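Local coordinates for protein probable aspartate aminotransferase 2 (Methanococcus jannaschii, PDB 2Z61) that catalyses pyridoxal-phosphate-dependent transamination between a furancarboxaldehyde phosphate and alanine, supplying the precursor of the furan ring of methanofuran, at residues L69-K74 with A262-F267; Y185-E190 with I215-F220; I32-G37 with K328-T333. All coordinates share one frame; numbering follows the deposited sequence.

Contact 1 of 3, residues L69-K74 with A262-F267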
ATOM      1  N   LEU A  69     -11.072  -8.831 -12.754  1.00 27.91           N
ATOM      2  CA  LEU A  69     -12.245  -8.390 -13.496  1.00 29.67           C
ATOM      3  C   LEU A  69     -13.556  -8.780 -12.828  1.00 28.13           C
ATOM      4  O   LEU A  69     -14.494  -7.985 -12.780  1.00 27.60           O
ATOM      5  CB  LEU A  69     -12.174  -8.948 -14.929  1.00 33.03           C
ATOM      6  CG  LEU A  69     -13.117  -8.407 -16.010  1.00 34.86           C
ATOM      7  CD1 LEU A  69     -14.527  -8.834 -15.701  1.00 37.28           C
ATOM      8  CD2 LEU A  69     -13.003  -6.878 -16.101  1.00 33.51           C
ATOM      9  N   GLU A  70     -13.625  -9.993 -12.295  1.00 29.11           N
ATOM     10  CA  GLU A  70     -14.850 -10.446 -11.645  1.00 31.83           C
ATOM     11  C   GLU A  70     -15.278  -9.513 -10.518  1.00 32.02           C
ATOM     12  O   GLU A  70     -16.468  -9.239 -10.355  1.00 32.09           O
ATOM     13  CB  GLU A  70     -14.682 -11.860 -11.081  1.00 37.42           C
ATOM     14  CG  GLU A  70     -14.296 -12.918 -12.105  1.00 46.38           C
ATOM     15  CD  GLU A  70     -12.960 -12.633 -12.779  1.00 50.43           C
ATOM     16  OE1 GLU A  70     -11.947 -12.478 -12.062  1.00 50.84           O
ATOM     17  OE2 GLU A  70     -12.925 -12.570 -14.027  1.00 54.31           O
ATOM     18  N   LEU A  71     -14.314  -9.032  -9.734  1.00 29.15           N
ATOM     19  CA  LEU A  71     -14.629  -8.138  -8.620  1.00 26.74           C
ATOM     20  C   LEU A  71     -15.166  -6.810  -9.150  1.00 24.43           C
ATOM     21  O   LEU A  71     -16.217  -6.341  -8.728  1.00 24.65           O
ATOM     22  CB  LEU A  71     -13.385  -7.868  -7.771  1.00 24.04           C
ATOM     23  CG  LEU A  71     -13.550  -7.752  -6.250  1.00 28.11           C
ATOM     24  CD1 LEU A  71     -12.467  -6.827  -5.715  1.00 25.63           C
ATOM     25  CD2 LEU A  71     -14.925  -7.233  -5.873  1.00 24.30           C
ATOM     26  N   ARG A  72     -14.423  -6.204 -10.067  1.00 23.30           N
ATOM     27  CA  ARG A  72     -14.833  -4.935 -10.643  1.00 27.49           C
ATOM     28  C   ARG A  72     -16.234  -5.024 -11.258  1.00 27.76           C
ATOM     29  O   ARG A  72     -16.997  -4.061 -11.216  1.00 29.54           O
ATOM     30  CB  ARG A  72     -13.796  -4.470 -11.673  1.00 26.30           C
ATOM     31  CG  ARG A  72     -12.442  -4.151 -11.041  1.00 24.54           C
ATOM     32  CD  ARG A  72     -11.436  -3.578 -12.045  1.00 24.23           C
ATOM     33  NE  ARG A  72     -10.771  -4.616 -12.830  1.00 25.81           N
ATOM     34  CZ  ARG A  72     -10.767  -4.655 -14.160  1.00 28.61           C
ATOM     35  NH1 ARG A  72     -11.399  -3.720 -14.852  1.00 24.21           N
ATOM     36  NH2 ARG A  72     -10.116  -5.618 -14.798  1.00 29.18           N
ATOM     37  N   GLU A  73     -16.581  -6.182 -11.809  1.00 28.53           N
ATOM     38  CA  GLU A  73     -17.909  -6.340 -12.391  1.00 30.59           C
ATOM     39  C   GLU A  73     -18.969  -6.314 -11.299  1.00 31.23           C
ATOM     40  O   GLU A  73     -19.988  -5.641 -11.441  1.00 31.83           O
ATOM     41  CB  GLU A  73     -18.007  -7.640 -13.188  1.00 31.31           C
ATOM     42  CG  GLU A  73     -17.133  -7.645 -14.429  1.00 38.23           C
ATOM     43  CD  GLU A  73     -17.289  -8.915 -15.242  1.00 41.75           C
ATOM     44  OE1 GLU A  73     -17.295 -10.010 -14.640  1.00 47.59           O
ATOM     45  OE2 GLU A  73     -17.388  -8.818 -16.483  1.00 42.37           O
ATOM     46  N   LYS A  74     -18.727  -7.031 -10.205  1.00 30.67           N
ATOM     47  CA  LYS A  74     -19.675  -7.049  -9.099  1.00 31.19           C
ATOM     48  C   LYS A  74     -19.892  -5.647  -8.513  1.00 31.59           C
ATOM     49  O   LYS A  74     -21.024  -5.260  -8.220  1.00 32.07           O
ATOM     50  CB  LYS A  74     -19.190  -7.997  -8.002  1.00 32.25           C
ATOM     51  CG  LYS A  74     -19.297  -9.471  -8.362  1.00 39.03           C
ATOM     52  CD  LYS A  74     -20.745  -9.919  -8.470  1.00 45.58           C
ATOM     53  CE  LYS A  74     -20.850 -11.308  -9.087  1.00 50.50           C
ATOM     54  NZ  LYS A  74     -19.965 -12.305  -8.413  1.00 55.17           N
ATOM     55  N   ALA A 262     -11.874 -13.242  -1.905  1.00 21.98           N
ATOM     56  CA  ALA A 262     -12.774 -13.346  -0.765  1.00 23.35           C
ATOM     57  C   ALA A 262     -13.894 -12.304  -0.836  1.00 25.44           C
ATOM     58  O   ALA A 262     -15.041 -12.583  -0.481  1.00 26.49           O
ATOM     59  CB  ALA A 262     -11.986 -13.180   0.529  1.00 21.32           C
ATOM     60  N   ALA A 263     -13.559 -11.107  -1.300  1.00 23.29           N
ATOM     61  CA  ALA A 263     -14.526 -10.016  -1.395  1.00 25.03           C
ATOM     62  C   ALA A 263     -15.708 -10.316  -2.320  1.00 27.44           C
ATOM     63  O   ALA A 263     -16.781  -9.729  -2.166  1.00 29.77           O
ATOM     64  CB  ALA A 263     -13.820  -8.734  -1.848  1.00 20.83           C
ATOM     65  N   LEU A 264     -15.510 -11.214  -3.284  1.00 28.16           N
ATOM     66  CA  LEU A 264     -16.588 -11.570  -4.204  1.00 30.45           C
ATOM     67  C   LEU A 264     -17.811 -12.034  -3.414  1.00 30.70           C
ATOM     68  O   LEU A 264     -18.947 -11.792  -3.817  1.00 33.61           O
ATOM     69  CB  LEU A 264     -16.143 -12.681  -5.161  1.00 29.60           C
ATOM     70  CG  LEU A 264     -15.030 -12.337  -6.151  1.00 30.68           C
ATOM     71  CD1 LEU A 264     -14.559 -13.598  -6.856  1.00 29.58           C
ATOM     72  CD2 LEU A 264     -15.535 -11.316  -7.153  1.00 32.74           C
ATOM     73  N   LYS A 265     -17.576 -12.682  -2.276  1.00 30.03           N
ATOM     74  CA  LYS A 265     -18.673 -13.167  -1.446  1.00 31.55           C
ATOM     75  C   LYS A 265     -19.382 -12.077  -0.631  1.00 32.36           C
ATOM     76  O   LYS A 265     -20.367 -12.343   0.054  1.00 29.28           O
ATOM     77  CB  LYS A 265     -18.169 -14.276  -0.516  1.00 33.41           C
ATOM     78  CG  LYS A 265     -17.841 -15.573  -1.246  1.00 32.68           C
ATOM     79  CD  LYS A 265     -19.088 -16.135  -1.920  1.00 38.00           C
ATOM     80  CE  LYS A 265     -18.755 -17.302  -2.838  1.00 42.46           C
ATOM     81  NZ  LYS A 265     -18.013 -16.867  -4.052  1.00 48.02           N
ATOM     82  N   ALA A 266     -18.892 -10.846  -0.717  1.00 32.41           N
ATOM     83  CA  ALA A 266     -19.507  -9.757   0.029  1.00 33.95           C
ATOM     84  C   ALA A 266     -20.876  -9.393  -0.542  1.00 33.68           C
ATOM     85  O   ALA A 266     -21.696  -8.791   0.143  1.00 33.34           O
ATOM     86  CB  ALA A 266     -18.597  -8.533   0.014  1.00 33.36           C
ATOM     87  N   PHE A 267     -21.121  -9.771  -1.792  1.00 35.00           N
ATOM     88  CA  PHE A 267     -22.385  -9.455  -2.446  1.00 37.62           C
ATOM     89  C   PHE A 267     -23.356 -10.626  -2.446  1.00 39.80           C
ATOM     90  O   PHE A 267     -24.267 -10.685  -3.263  1.00 41.29           O
ATOM     91  CB  PHE A 267     -22.128  -9.006  -3.886  1.00 35.39           C
ATOM     92  CG  PHE A 267     -21.058  -7.958  -4.009  1.00 37.13           C
ATOM     93  CD1 PHE A 267     -19.755  -8.311  -4.346  1.00 35.17           C
ATOM     94  CD2 PHE A 267     -21.347  -6.618  -3.757  1.00 36.33           C
ATOM     95  CE1 PHE A 267     -18.752  -7.348  -4.432  1.00 34.43           C
ATOM     96  CE2 PHE A 267     -20.351  -5.647  -3.840  1.00 36.70           C
ATOM     97  CZ  PHE A 267     -19.048  -6.013  -4.179  1.00 35.12           C
TER
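L264 pushes one methyl, CD2, against the backbone of the helix beginning at L69, 3.6 Å from L71 CA. Its CG stands anti to the carbonyl carbon (chi1 -66°) and the chain runs on extended, which carries the branch up to the helix. The same methyl also lies 4.1 Å from L71 CB, and the E70 backbone flanks it, so this one branch of L264 lies against the backbone between E70 and L71. F267 makes the second point of contact. The backbone carbonyl carbon of K74 lies over one face of its ring, and K74 CB is 3.7 Å from F267 CE1. At the edge of the ring, near its plane, L71 CD2 comes within 4.1 Å of F267 CE1, the leucine crossing the phenylalanine at about a right angle. A looser apolar pair, L71 CD2 with A263 CB at 4.4 Å, extends the patch. The contact thus sets the N-terminal turn and a half of helix 69-82 against the bend that links helix 257-263 to helix 269-295 in this class I aminotransferase, and it is made by van der Waals packing, with aliphatic K74 CB joining the leucines and the ring. Behind it, L71 also rests on I94 of strand 92-95. The far side of the helix is tied down by R72, whose NE bonds to G67 O and whose NH1 bonds to P89 O. On the other segment, A262 and A266 pack on I47 of helix 45-56, while K265 O accepts a hydrogen bond from T271 OG1 at the start of the next helix.

Contact 2 of 3, residues Y185-E190 with I215-F220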
ATOM      1  N   TYR A 185     -12.542  19.731  -9.041  1.00 25.24           N
ATOM      2  CA  TYR A 185     -12.554  18.307  -8.711  1.00 24.88           C
ATOM      3  C   TYR A 185     -13.203  17.983  -7.373  1.00 23.30           C
ATOM      4  O   TYR A 185     -12.952  18.650  -6.375  1.00 22.83           O
ATOM      5  CB  TYR A 185     -11.131  17.725  -8.714  1.00 25.97           C
ATOM      6  CG  TYR A 185     -10.554  17.534 -10.088  1.00 31.20           C
ATOM      7  CD1 TYR A 185      -9.550  18.372 -10.563  1.00 35.22           C
ATOM      8  CD2 TYR A 185     -11.039  16.539 -10.931  1.00 35.42           C
ATOM      9  CE1 TYR A 185      -9.044  18.225 -11.849  1.00 40.04           C
ATOM     10  CE2 TYR A 185     -10.540  16.384 -12.218  1.00 38.65           C
ATOM     11  CZ  TYR A 185      -9.545  17.232 -12.669  1.00 39.64           C
ATOM     12  OH  TYR A 185      -9.056  17.100 -13.943  1.00 42.96           O
ATOM     13  N   ILE A 186     -14.046  16.957  -7.370  1.00 22.24           N
ATOM     14  CA  ILE A 186     -14.717  16.508  -6.161  1.00 24.87           C
ATOM     15  C   ILE A 186     -14.165  15.130  -5.803  1.00 26.28           C
ATOM     16  O   ILE A 186     -14.268  14.184  -6.589  1.00 26.83           O
ATOM     17  CB  ILE A 186     -16.264  16.375  -6.341  1.00 25.36           C
ATOM     18  CG1 ILE A 186     -16.954  17.743  -6.258  1.00 24.47           C
ATOM     19  CG2 ILE A 186     -16.839  15.480  -5.240  1.00 25.83           C
ATOM     20  CD1 ILE A 186     -16.700  18.653  -7.422  1.00 28.72           C
ATOM     21  N   ILE A 187     -13.548  15.022  -4.632  1.00 22.80           N
ATOM     22  CA  ILE A 187     -13.021  13.743  -4.168  1.00 21.99           C
ATOM     23  C   ILE A 187     -13.985  13.330  -3.062  1.00 21.91           C
ATOM     24  O   ILE A 187     -14.018  13.932  -1.994  1.00 23.40           O
ATOM     25  CB  ILE A 187     -11.583  13.898  -3.624  1.00 27.15           C
ATOM     26  CG1 ILE A 187     -10.660  14.376  -4.756  1.00 26.23           C
ATOM     27  CG2 ILE A 187     -11.089  12.574  -3.046  1.00 27.36           C
ATOM     28  CD1 ILE A 187      -9.210  14.535  -4.350  1.00 28.09           C
ATOM     29  N   SER A 188     -14.793  12.311  -3.333  1.00 21.19           N
ATOM     30  CA  SER A 188     -15.789  11.856  -2.370  1.00 19.90           C
ATOM     31  C   SER A 188     -15.320  10.612  -1.618  1.00 20.09           C
ATOM     32  O   SER A 188     -15.089   9.555  -2.214  1.00 19.88           O
ATOM     33  CB  SER A 188     -17.104  11.568  -3.108  1.00 17.21           C
ATOM     34  OG  SER A 188     -18.185  11.421  -2.216  1.00 21.82           O
ATOM     35  N   ASP A 189     -15.178  10.749  -0.304  1.00 19.15           N
ATOM     36  CA  ASP A 189     -14.736   9.649   0.542  1.00 19.96           C
ATOM     37  C   ASP A 189     -15.996   9.027   1.134  1.00 18.04           C
ATOM     38  O   ASP A 189     -16.590   9.573   2.056  1.00 21.12           O
ATOM     39  CB  ASP A 189     -13.816  10.186   1.642  1.00 20.57           C
ATOM     40  CG  ASP A 189     -13.174   9.081   2.454  1.00 24.58           C
ATOM     41  OD1 ASP A 189     -12.293   9.382   3.286  1.00 25.89           O
ATOM     42  OD2 ASP A 189     -13.554   7.909   2.258  1.00 24.49           O
ATOM     43  N   GLU A 190     -16.395   7.881   0.597  1.00 19.36           N
ATOM     44  CA  GLU A 190     -17.616   7.214   1.030  1.00 17.46           C
ATOM     45  C   GLU A 190     -17.409   5.895   1.783  1.00 19.54           C
ATOM     46  O   GLU A 190     -18.312   5.054   1.859  1.00 15.18           O
ATOM     47  CB  GLU A 190     -18.511   7.017  -0.206  1.00 21.56           C
ATOM     48  CG  GLU A 190     -18.821   8.358  -0.908  1.00 24.27           C
ATOM     49  CD  GLU A 190     -19.558   8.224  -2.234  1.00 27.70           C
ATOM     50  OE1 GLU A 190     -19.914   7.099  -2.629  1.00 25.28           O
ATOM     51  OE2 GLU A 190     -19.797   9.268  -2.882  1.00 24.48           O
ATOM     52  N   ILE A 215     -13.922  11.831  -8.136  1.00 26.18           N
ATOM     53  CA  ILE A 215     -13.145  10.631  -7.876  1.00 25.82           C
ATOM     54  C   ILE A 215     -13.806  10.080  -6.624  1.00 23.64           C
ATOM     55  O   ILE A 215     -13.824  10.726  -5.582  1.00 22.87           O
ATOM     56  CB  ILE A 215     -11.665  10.930  -7.598  1.00 26.75           C
ATOM     57  CG1 ILE A 215     -11.069  11.711  -8.773  1.00 24.62           C
ATOM     58  CG2 ILE A 215     -10.912   9.622  -7.412  1.00 23.88           C
ATOM     59  CD1 ILE A 215      -9.579  11.978  -8.662  1.00 31.17           C
ATOM     60  N   LEU A 216     -14.386   8.900  -6.753  1.00 22.29           N
ATOM     61  CA  LEU A 216     -15.096   8.269  -5.660  1.00 23.98           C
ATOM     62  C   LEU A 216     -14.213   7.232  -4.969  1.00 24.47           C
ATOM     63  O   LEU A 216     -13.615   6.359  -5.609  1.00 22.11           O
ATOM     64  CB  LEU A 216     -16.372   7.623  -6.209  1.00 28.74           C
ATOM     65  CG  LEU A 216     -17.486   7.178  -5.261  1.00 34.62           C
ATOM     66  CD1 LEU A 216     -18.699   6.780  -6.084  1.00 31.18           C
ATOM     67  CD2 LEU A 216     -17.019   6.020  -4.386  1.00 35.19           C
ATOM     68  N   ILE A 217     -14.139   7.330  -3.653  1.00 21.87           N
ATOM     69  CA  ILE A 217     -13.321   6.417  -2.886  1.00 23.26           C
ATOM     70  C   ILE A 217     -14.185   5.658  -1.890  1.00 23.13           C
ATOM     71  O   ILE A 217     -14.949   6.266  -1.127  1.00 21.23           O
ATOM     72  CB  ILE A 217     -12.201   7.188  -2.143  1.00 24.99           C
ATOM     73  CG1 ILE A 217     -11.303   7.890  -3.170  1.00 25.66           C
ATOM     74  CG2 ILE A 217     -11.363   6.218  -1.294  1.00 24.19           C
ATOM     75  CD1 ILE A 217     -10.308   8.824  -2.569  1.00 31.39           C
ATOM     76  N   ASN A 218     -14.091   4.326  -1.936  1.00 19.68           N
ATOM     77  CA  ASN A 218     -14.819   3.454  -1.024  1.00 20.78           C
ATOM     78  C   ASN A 218     -13.994   2.170  -0.867  1.00 22.62           C
ATOM     79  O   ASN A 218     -12.931   2.022  -1.478  1.00 21.04           O
ATOM     80  CB  ASN A 218     -16.220   3.132  -1.573  1.00 20.09           C
ATOM     81  CG  ASN A 218     -17.243   2.849  -0.464  1.00 23.51           C
ATOM     82  OD1 ASN A 218     -16.892   2.400   0.624  1.00 25.30           O
ATOM     83  ND2 ASN A 218     -18.516   3.103  -0.754  1.00 21.50           N
ATOM     84  N   GLY A 219     -14.469   1.245  -0.047  1.00 19.52           N
ATOM     85  CA  GLY A 219     -13.731   0.012   0.155  1.00 17.70           C
ATOM     86  C   GLY A 219     -14.501  -0.941   1.037  1.00 19.37           C
ATOM     87  O   GLY A 219     -15.672  -0.703   1.324  1.00 18.20           O
ATOM     88  N   PHE A 220     -13.851  -2.007   1.488  1.00 18.66           N
ATOM     89  CA  PHE A 220     -14.523  -3.007   2.319  1.00 18.52           C
ATOM     90  C   PHE A 220     -14.206  -2.962   3.812  1.00 17.67           C
ATOM     91  O   PHE A 220     -14.795  -3.716   4.591  1.00 18.96           O
ATOM     92  CB  PHE A 220     -14.220  -4.421   1.787  1.00 21.95           C
ATOM     93  CG  PHE A 220     -14.626  -4.638   0.352  1.00 21.39           C
ATOM     94  CD1 PHE A 220     -13.808  -4.214  -0.691  1.00 23.13           C
ATOM     95  CD2 PHE A 220     -15.841  -5.247   0.044  1.00 23.53           C
ATOM     96  CE1 PHE A 220     -14.189  -4.391  -2.021  1.00 22.99           C
ATOM     97  CE2 PHE A 220     -16.235  -5.431  -1.287  1.00 26.03           C
ATOM     98  CZ  PHE A 220     -15.407  -5.002  -2.322  1.00 23.11           C
TER
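E190 and L216 meet at about a right angle, the carboxylate lying against the leucine branch with E190 OE1 3.6 Å from L216 CD2. E190 CG is anti to the carbonyl carbon (chi1 -57°) and the chain is extended beyond it, which carries the carboxylate across L216. The buried acid is held by several polar groups: S188 OG donates to E190 OE2 on its anti side, S203 OG bonds OE1 and A204 N bonds OE2. The backbones beneath are zipped tightly. I215 N reaches I186 O and I217 N reaches S188 O, both at 2.8 Å, while S188 N returns to I215 O at 2.9 Å and E190 N to I217 O at 2.8 Å. These are neighbouring parallel strands in the middle of the seven-stranded mixed sheet of the large domain of fold type I pyridoxal-phosphate enzymes. D189, at the C-terminal end of its strand, bonds Y126 OH through OD1; its OD1 also lies near N1 of the lysine-bound cofactor, consistent with the aspartate that faces the pyridine nitrogen in class I aminotransferases. On the face carrying D189, I187, I215 and I217, the side-chain contact between these two strands is a single pair: I187 CG2 and I217 CD1 touch at 3.9 Å, the two isoleucines running side by side under helix 98-109. The pairing slackens past E190, where the N218 amide lies beside E190 O without bonding it, OD1 being an acceptor and ND2 badly angled. Instead N218 OD1 takes G219 N at 2.8 Å. An alanine for this asparagine would probably leave G219 N without this acceptor and open a gap beside the E190 carbonyl. At the opposite end, partly exposed Y185 packs on M1 of the second subunit.

Contact 3 of 3, residues I32-G37 with K328-T333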
ATOM      1  N   ILE A  32     -12.170   1.075  29.444  1.00 46.16           N
ATOM      2  CA  ILE A  32     -13.234   1.027  28.448  1.00 43.12           C
ATOM      3  C   ILE A  32     -12.825   1.866  27.245  1.00 40.97           C
ATOM      4  O   ILE A  32     -12.670   3.086  27.343  1.00 40.35           O
ATOM      5  CB  ILE A  32     -14.575   1.552  29.002  1.00 44.02           C
ATOM      6  CG1 ILE A  32     -15.076   0.617  30.107  1.00 43.97           C
ATOM      7  CG2 ILE A  32     -15.604   1.633  27.878  1.00 42.43           C
ATOM      8  CD1 ILE A  32     -16.389   1.044  30.736  1.00 46.17           C
ATOM      9  N   HIS A  33     -12.653   1.194  26.112  1.00 38.19           N
ATOM     10  CA  HIS A  33     -12.239   1.839  24.871  1.00 37.98           C
ATOM     11  C   HIS A  33     -13.372   2.422  24.017  1.00 37.33           C
ATOM     12  O   HIS A  33     -14.168   1.685  23.424  1.00 37.36           O
ATOM     13  CB  HIS A  33     -11.440   0.842  24.033  1.00 37.63           C
ATOM     14  CG  HIS A  33     -10.117   0.477  24.627  1.00 37.33           C
ATOM     15  ND1 HIS A  33      -8.990   1.254  24.470  1.00 37.68           N
ATOM     16  CD2 HIS A  33      -9.743  -0.577  25.391  1.00 34.53           C
ATOM     17  CE1 HIS A  33      -7.978   0.695  25.109  1.00 35.22           C
ATOM     18  NE2 HIS A  33      -8.408  -0.418  25.676  1.00 32.69           N
ATOM     19  N   LEU A  34     -13.435   3.750  23.959  1.00 35.01           N
ATOM     20  CA  LEU A  34     -14.436   4.440  23.155  1.00 35.48           C
ATOM     21  C   LEU A  34     -13.706   5.332  22.168  1.00 33.84           C
ATOM     22  O   LEU A  34     -14.194   6.401  21.803  1.00 34.21           O
ATOM     23  CB  LEU A  34     -15.349   5.292  24.032  1.00 36.55           C
ATOM     24  CG  LEU A  34     -16.183   4.548  25.073  1.00 40.27           C
ATOM     25  CD1 LEU A  34     -17.154   5.522  25.718  1.00 40.86           C
ATOM     26  CD2 LEU A  34     -16.939   3.408  24.407  1.00 40.55           C
ATOM     27  N   GLU A  35     -12.530   4.882  21.748  1.00 33.70           N
ATOM     28  CA  GLU A  35     -11.698   5.628  20.810  1.00 35.83           C
ATOM     29  C   GLU A  35     -11.319   4.757  19.610  1.00 35.42           C
ATOM     30  O   GLU A  35     -10.511   5.161  18.774  1.00 36.66           O
ATOM     31  CB  GLU A  35     -10.420   6.108  21.511  1.00 36.24           C
ATOM     32  CG  GLU A  35      -9.288   5.067  21.572  1.00 38.10           C
ATOM     33  CD  GLU A  35      -9.589   3.874  22.478  1.00 36.57           C
ATOM     34  OE1 GLU A  35     -10.769   3.595  22.752  1.00 36.66           O
ATOM     35  OE2 GLU A  35      -8.632   3.203  22.912  1.00 38.02           O
ATOM     36  N   ILE A  36     -11.911   3.568  19.535  1.00 35.75           N
ATOM     37  CA  ILE A  36     -11.635   2.613  18.461  1.00 35.91           C
ATOM     38  C   ILE A  36     -12.141   3.084  17.100  1.00 33.37           C
ATOM     39  O   ILE A  36     -13.319   3.395  16.942  1.00 32.49           O
ATOM     40  CB  ILE A  36     -12.270   1.247  18.776  1.00 40.55           C
ATOM     41  CG1 ILE A  36     -11.771   0.752  20.138  1.00 43.11           C
ATOM     42  CG2 ILE A  36     -11.922   0.237  17.688  1.00 39.88           C
ATOM     43  CD1 ILE A  36     -12.571  -0.409  20.707  1.00 43.69           C
ATOM     44  N   GLY A  37     -11.243   3.114  16.120  1.00 30.15           N
ATOM     45  CA  GLY A  37     -11.602   3.561  14.787  1.00 29.59           C
ATOM     46  C   GLY A  37     -11.986   2.475  13.801  1.00 29.13           C
ATOM     47  O   GLY A  37     -12.105   2.741  12.603  1.00 30.09           O
ATOM     48  N   LYS A 328     -11.590   7.470  35.689  1.00 56.11           N
ATOM     49  CA  LYS A 328     -12.557   6.422  35.384  1.00 54.32           C
ATOM     50  C   LYS A 328     -12.116   5.348  34.397  1.00 51.49           C
ATOM     51  O   LYS A 328     -12.880   4.429  34.101  1.00 50.59           O
ATOM     52  CB  LYS A 328     -13.867   7.051  34.904  1.00 57.08           C
ATOM     53  CG  LYS A 328     -14.768   7.514  36.038  1.00 61.08           C
ATOM     54  CD  LYS A 328     -14.117   8.592  36.888  1.00 63.67           C
ATOM     55  CE  LYS A 328     -14.848   8.742  38.216  1.00 66.10           C
ATOM     56  NZ  LYS A 328     -16.328   8.753  38.050  1.00 66.58           N
ATOM     57  N   PHE A 329     -10.895   5.464  33.885  1.00 49.33           N
ATOM     58  CA  PHE A 329     -10.370   4.477  32.946  1.00 48.55           C
ATOM     59  C   PHE A 329     -11.207   4.389  31.671  1.00 46.75           C
ATOM     60  O   PHE A 329     -11.461   3.297  31.159  1.00 45.98           O
ATOM     61  CB  PHE A 329     -10.316   3.104  33.626  1.00 51.51           C
ATOM     62  CG  PHE A 329      -9.758   3.143  35.025  1.00 54.81           C
ATOM     63  CD1 PHE A 329     -10.429   2.516  36.072  1.00 55.77           C
ATOM     64  CD2 PHE A 329      -8.573   3.826  35.302  1.00 56.08           C
ATOM     65  CE1 PHE A 329      -9.932   2.571  37.374  1.00 56.30           C
ATOM     66  CE2 PHE A 329      -8.067   3.885  36.599  1.00 55.69           C
ATOM     67  CZ  PHE A 329      -8.750   3.256  37.637  1.00 56.01           C
ATOM     68  N   VAL A 330     -11.632   5.544  31.166  1.00 45.16           N
ATOM     69  CA  VAL A 330     -12.429   5.616  29.944  1.00 42.51           C
ATOM     70  C   VAL A 330     -11.668   6.394  28.874  1.00 40.87           C
ATOM     71  O   VAL A 330     -11.391   7.587  29.028  1.00 38.92           O
ATOM     72  CB  VAL A 330     -13.789   6.289  30.212  1.00 42.54           C
ATOM     73  CG1 VAL A 330     -14.566   6.451  28.912  1.00 41.76           C
ATOM     74  CG2 VAL A 330     -14.586   5.445  31.193  1.00 41.60           C
ATOM     75  N   ALA A 331     -11.329   5.698  27.794  1.00 39.56           N
ATOM     76  CA  ALA A 331     -10.574   6.281  26.689  1.00 38.23           C
ATOM     77  C   ALA A 331     -11.444   6.971  25.636  1.00 38.13           C
ATOM     78  O   ALA A 331     -12.269   6.337  24.974  1.00 36.85           O
ATOM     79  CB  ALA A 331      -9.720   5.196  26.031  1.00 39.02           C
ATOM     80  N   LEU A 332     -11.241   8.277  25.493  1.00 37.44           N
ATOM     81  CA  LEU A 332     -11.969   9.094  24.524  1.00 39.23           C
ATOM     82  C   LEU A 332     -10.948   9.828  23.669  1.00 37.12           C
ATOM     83  O   LEU A 332      -9.804  10.003  24.076  1.00 36.50           O
ATOM     84  CB  LEU A 332     -12.859  10.130  25.230  1.00 39.35           C
ATOM     85  CG  LEU A 332     -14.129   9.660  25.938  1.00 42.31           C
ATOM     86  CD1 LEU A 332     -14.900  10.869  26.432  1.00 39.68           C
ATOM     87  CD2 LEU A 332     -14.985   8.847  24.985  1.00 43.01           C
ATOM     88  N   THR A 333     -11.373  10.273  22.492  1.00 37.15           N
ATOM     89  CA  THR A 333     -10.491  10.985  21.580  1.00 38.36           C
ATOM     90  C   THR A 333     -10.734  12.490  21.616  1.00 38.53           C
ATOM     91  O   THR A 333     -11.849  12.946  21.374  1.00 38.35           O
ATOM     92  CB  THR A 333     -10.701  10.507  20.137  1.00 38.92           C
ATOM     93  OG1 THR A 333     -10.552   9.080  20.082  1.00 36.16           O
ATOM     94  CG2 THR A 333      -9.692  11.176  19.199  1.00 38.31           C
TER
HETATM   95  O   HOH W   1      -8.895   7.916  18.712  1.00 49.53           O
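A short two-stranded parallel sheet in the small domain of the fold type I aminotransferase joins chain regions far apart in sequence, 32-33 and 330-331. Its ladder begins at F329, which leaves helix 317-328 with positive phi and offers its O to I32 N at 2.9 Å. I32 O then receives A331 N, and A331 O receives L34 N at 3.0 Å, the last bond less straight, with an N-H...O angle of 141°. On one side L34 and L332 lie side by side, L34 CB 3.7 Å from L332 CD2, with L34 CD1 also near V330 CG1. L332 continues this apolar layer toward F320 and L324 of helix 317-328. On the other side the A331 methyl meets the E35 carboxylate, CB to CD 3.8 Å. E35 CG sits between its backbone N and carbonyl carbon (chi1 84°) and the chain folds back at chi2, bringing OE2 to H33 ND1 through its syn lone pair, in the plane of the ring. H33 NE2 bonds E25 OE1, so two carboxylates flank the imidazole and would probably favour its protonated form. Further along the segment, E35 CB lies 3.3 Å from T333 OG1.

Overall arrangement
Contacts 1 and 2 meet through F220, whose CE2 lies 4.1 Å from F267 CZ and whose CZ lies 4.1 Å from A263 CB and 4.2 Å from L71 CD2. F220 stands two positions before the lysine that carries pyridoxal phosphate, so the helix-against-bend packing of contact 1 adjoins the active-site loop that leaves the central sheet at contact 2. Contact 3 stands apart: its centre is about 28 Å from that of contact 2 and about 35 Å from that of contact 1, with nearest atoms about 11 and 18 Å away. Along the chain the three are nested, contact 2 inside contact 1 and both inside the loop closed by contact 3.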